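PDB 3TC8: leucine aminopeptidase from Parabacteroides distasonis, which binds zinc and, as a member of peptidase family M28, probably acts as an aminopeptidase or a related glutaminyl cyclotransferase. Local coordinates for residues Asp126-Ile138 and Gly196-Thr208. Sequence-based numbering, arbitrary orientation.
Sequences DDGGSGVGALLEI and GILLDMVGGKNAT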
# COMPACT_ATOMS: atom_id res chain seq x y z
N ASP A 126 -9.45 4.57 -1.24
CA ASP A 126 -8.13 5.15 -1.33
C ASP A 126 -7.20 4.51 -0.30
O ASP A 126 -6.05 4.18 -0.62
CB ASP A 126 -8.18 6.66 -1.20
CG ASP A 126 -6.98 7.38 -1.74
OD1 ASP A 126 -6.22 6.80 -2.54
OD2 ASP A 126 -6.81 8.56 -1.35
N ASP A 127 -7.65 4.38 0.95
CA ASP A 127 -6.88 3.80 2.04
C ASP A 127 -7.03 2.29 2.00
O ASP A 127 -7.87 1.71 2.68
CB ASP A 127 -7.34 4.41 3.31
CG ASP A 127 -6.45 4.20 4.49
OD1 ASP A 127 -5.51 3.40 4.44
OD2 ASP A 127 -6.76 4.86 5.52
N GLY A 128 -6.23 1.66 1.18
CA GLY A 128 -6.20 0.24 0.89
C GLY A 128 -6.37 -0.05 -0.59
O GLY A 128 -5.47 -0.57 -1.26
N GLY A 129 -7.51 0.28 -1.15
CA GLY A 129 -7.76 -0.07 -2.52
C GLY A 129 -6.77 0.48 -3.50
O GLY A 129 -6.35 -0.23 -4.41
N SER A 130 -6.39 1.74 -3.35
CA SER A 130 -5.58 2.42 -4.38
C SER A 130 -4.21 1.78 -4.52
O SER A 130 -3.77 1.52 -5.64
CB SER A 130 -5.45 3.90 -4.08
OG SER A 130 -4.68 4.13 -2.90
N GLY A 131 -3.51 1.54 -3.42
CA GLY A 131 -2.17 0.99 -3.50
C GLY A 131 -2.18 -0.41 -4.07
O GLY A 131 -1.35 -0.76 -4.90
N VAL A 132 -3.16 -1.20 -3.64
CA VAL A 132 -3.27 -2.57 -4.14
C VAL A 132 -3.64 -2.57 -5.63
O VAL A 132 -3.10 -3.35 -6.40
CB VAL A 132 -4.33 -3.36 -3.34
CG1 VAL A 132 -4.62 -4.69 -3.93
CG2 VAL A 132 -3.85 -3.50 -1.88
N GLY A 133 -4.54 -1.68 -6.04
CA GLY A 133 -4.93 -1.64 -7.46
C GLY A 133 -3.79 -1.19 -8.36
O GLY A 133 -3.60 -1.75 -9.44
N ALA A 134 -3.02 -0.20 -7.91
CA ALA A 134 -1.84 0.23 -8.64
C ALA A 134 -0.84 -0.93 -8.73
O ALA A 134 -0.25 -1.18 -9.80
CB ALA A 134 -1.22 1.45 -8.05
N LEU A 135 -0.61 -1.63 -7.62
CA LEU A 135 0.32 -2.75 -7.63
C LEU A 135 -0.17 -3.91 -8.48
O LEU A 135 0.65 -4.58 -9.11
CB LEU A 135 0.63 -3.23 -6.22
CG LEU A 135 1.51 -2.30 -5.39
CD1 LEU A 135 1.81 -2.90 -4.02
CD2 LEU A 135 2.83 -1.91 -6.08
N LEU A 136 -1.47 -4.18 -8.54
CA LEU A 136 -1.97 -5.19 -9.42
C LEU A 136 -1.68 -4.85 -10.86
O LEU A 136 -1.28 -5.73 -11.62
CB LEU A 136 -3.48 -5.45 -9.23
CG LEU A 136 -3.87 -6.20 -7.94
CD1 LEU A 136 -5.39 -6.09 -7.77
CD2 LEU A 136 -3.45 -7.69 -8.02
N GLU A 137 -1.88 -3.61 -11.26
CA GLU A 137 -1.59 -3.22 -12.63
C GLU A 137 -0.09 -3.28 -12.93
O GLU A 137 0.33 -3.74 -14.00
CB GLU A 137 -2.19 -1.87 -12.91
CG GLU A 137 -1.83 -1.29 -14.27
CD GLU A 137 -2.21 -2.17 -15.46
OE1 GLU A 137 -3.06 -3.08 -15.32
OE2 GLU A 137 -1.69 -1.91 -16.59
N ILE A 138 0.75 -2.88 -11.98
CA ILE A 138 2.20 -3.01 -12.10
C ILE A 138 2.58 -4.47 -12.27
O ILE A 138 3.34 -4.85 -13.16
CB ILE A 138 2.90 -2.35 -10.90
CG1 ILE A 138 2.82 -0.83 -11.01
CG2 ILE A 138 4.37 -2.83 -10.76
CD1 ILE A 138 3.03 -0.11 -9.73
N GLY A 196 12.58 -0.97 -0.89
CA GLY A 196 11.14 -1.14 -0.90
C GLY A 196 10.40 0.16 -1.22
O GLY A 196 10.84 1.24 -0.87
N ILE A 197 9.26 0.02 -1.90
CA ILE A 197 8.35 1.13 -2.16
C ILE A 197 6.96 0.72 -1.70
O ILE A 197 6.40 -0.27 -2.19
CB ILE A 197 8.28 1.55 -3.64
CG1 ILE A 197 9.68 1.96 -4.15
CG2 ILE A 197 7.28 2.68 -3.81
CD1 ILE A 197 9.67 2.19 -5.67
N LEU A 198 6.41 1.46 -0.74
CA LEU A 198 5.04 1.36 -0.27
C LEU A 198 4.18 2.37 -1.01
O LEU A 198 4.54 3.53 -1.09
CB LEU A 198 5.02 1.65 1.23
CG LEU A 198 3.66 1.82 1.90
CD1 LEU A 198 2.77 0.59 1.76
CD2 LEU A 198 3.83 2.16 3.36
N LEU A 199 3.02 1.93 -1.48
CA LEU A 199 2.01 2.80 -2.02
C LEU A 199 0.85 2.81 -1.02
O LEU A 199 0.29 1.74 -0.72
CB LEU A 199 1.49 2.31 -3.36
CG LEU A 199 2.54 2.07 -4.47
CD1 LEU A 199 1.86 1.65 -5.76
CD2 LEU A 199 3.41 3.29 -4.62
N ASP A 200 0.44 3.97 -0.59
CA ASP A 200 -0.68 4.11 0.34
C ASP A 200 -1.45 5.37 -0.02
O ASP A 200 -0.84 6.43 -0.05
CB ASP A 200 -0.15 4.14 1.78
CG ASP A 200 -1.21 4.05 2.85
OD1 ASP A 200 -2.39 3.81 2.55
OD2 ASP A 200 -0.87 4.17 4.08
N MSE A 201 -2.74 5.28 -0.31
CA MSE A 201 -3.51 6.48 -0.69
C MSE A 201 -2.90 7.21 -1.88
O MSE A 201 -2.51 8.38 -1.79
CB MSE A 201 -3.75 7.42 0.53
CG MSE A 201 -4.59 6.75 1.63
SE MSE A 201 -5.07 7.85 3.05
CE MSE A 201 -6.55 8.51 2.36
N VAL A 202 -2.81 6.46 -2.96
CA VAL A 202 -2.26 6.90 -4.22
C VAL A 202 -3.31 7.04 -5.32
O VAL A 202 -2.97 7.09 -6.50
CB VAL A 202 -1.10 6.01 -4.69
CG1 VAL A 202 0.08 6.11 -3.73
CG2 VAL A 202 -1.55 4.60 -4.93
N GLY A 203 -4.59 7.15 -4.94
CA GLY A 203 -5.64 7.27 -5.91
C GLY A 203 -6.45 8.53 -5.90
O GLY A 203 -7.28 8.72 -6.81
N GLY A 204 -6.30 9.39 -4.91
CA GLY A 204 -7.17 10.53 -4.78
C GLY A 204 -6.94 11.59 -5.83
O GLY A 204 -5.79 11.91 -6.17
N LYS A 205 -8.01 12.21 -6.31
CA LYS A 205 -7.91 13.31 -7.24
C LYS A 205 -6.97 14.37 -6.67
O LYS A 205 -7.13 14.76 -5.50
CB LYS A 205 -9.28 13.91 -7.53
CG LYS A 205 -9.27 14.89 -8.68
CD LYS A 205 -10.65 15.51 -8.90
CE LYS A 205 -10.60 16.65 -9.87
NZ LYS A 205 -10.20 16.13 -11.19
N ASN A 206 -6.00 14.84 -7.46
CA ASN A 206 -5.07 15.90 -7.03
C ASN A 206 -4.26 15.58 -5.76
O ASN A 206 -3.83 16.47 -5.03
CB ASN A 206 -5.79 17.22 -6.92
CG ASN A 206 -6.36 17.68 -8.25
OD1 ASN A 206 -5.71 17.57 -9.31
ND2 ASN A 206 -7.56 18.23 -8.20
N ALA A 207 -3.96 14.30 -5.56
CA ALA A 207 -3.10 13.86 -4.47
C ALA A 207 -1.75 14.58 -4.58
O ALA A 207 -1.26 14.88 -5.69
CB ALA A 207 -2.88 12.36 -4.50
N THR A 208 -1.11 14.76 -3.44
CA THR A 208 0.22 15.34 -3.35
C THR A 208 1.11 14.45 -2.52
O THR A 208 0.89 14.30 -1.32
CB THR A 208 0.15 16.77 -2.80
OG1 THR A 208 -0.54 16.82 -1.55
CG2 THR A 208 -0.51 17.72 -3.78
O HOH W 1 -4.83 9.89 -2.50
O HOH W 2 -3.62 2.58 0.48
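Asp126 and Ser130, in the first turns of helix 125-144, accept the backbone N-H groups of Gly203 and Val202, in the loop after strand 195-200; the helix packs on the mixed sheet of the M28 zinc exopeptidase fold, which holds that strand. Asp126 OD1 accepts Gly203 N at 2.9 Å on its syn side, 21° out of the carboxylate plane. Its other oxygen, OD2, is hydrogen-bonded to Tyr279 OH and receives a proton from water 1, which also accepts Gly204 N and donates weakly to Met201 O. An asparagine in its place would probably keep one acceptor oxygen and put an amide NH2 either against Gly203 N, a donor left without its acceptor, or where water 1 donates and Tyr279 OH bonds. Ser130 OG sits between its backbone N and carbonyl carbon (chi1 67°); from there it donates to Asp126 O at 2.7 Å, in the carbonyl plane on a lone pair, and accepts Val202 N with an N-H...O angle of 152°. Water 2 accepts Gly128 N and Met201 N. Alongside, Asp127 OD2 binds the zinc ion together with Asp160 and His281, while OD1 is hydrogen-bonded to His102 NE2; the selenomethionine side chain of Met201 crosses that of Asp127 at a slant. Gly131 lets strand 195-200 come close, since a CB there would clash with Leu199 O. Farther along, Leu199 CD1 reaches Ala134 CB at 3.8 Å and Leu135 CD2 at 3.7 Å.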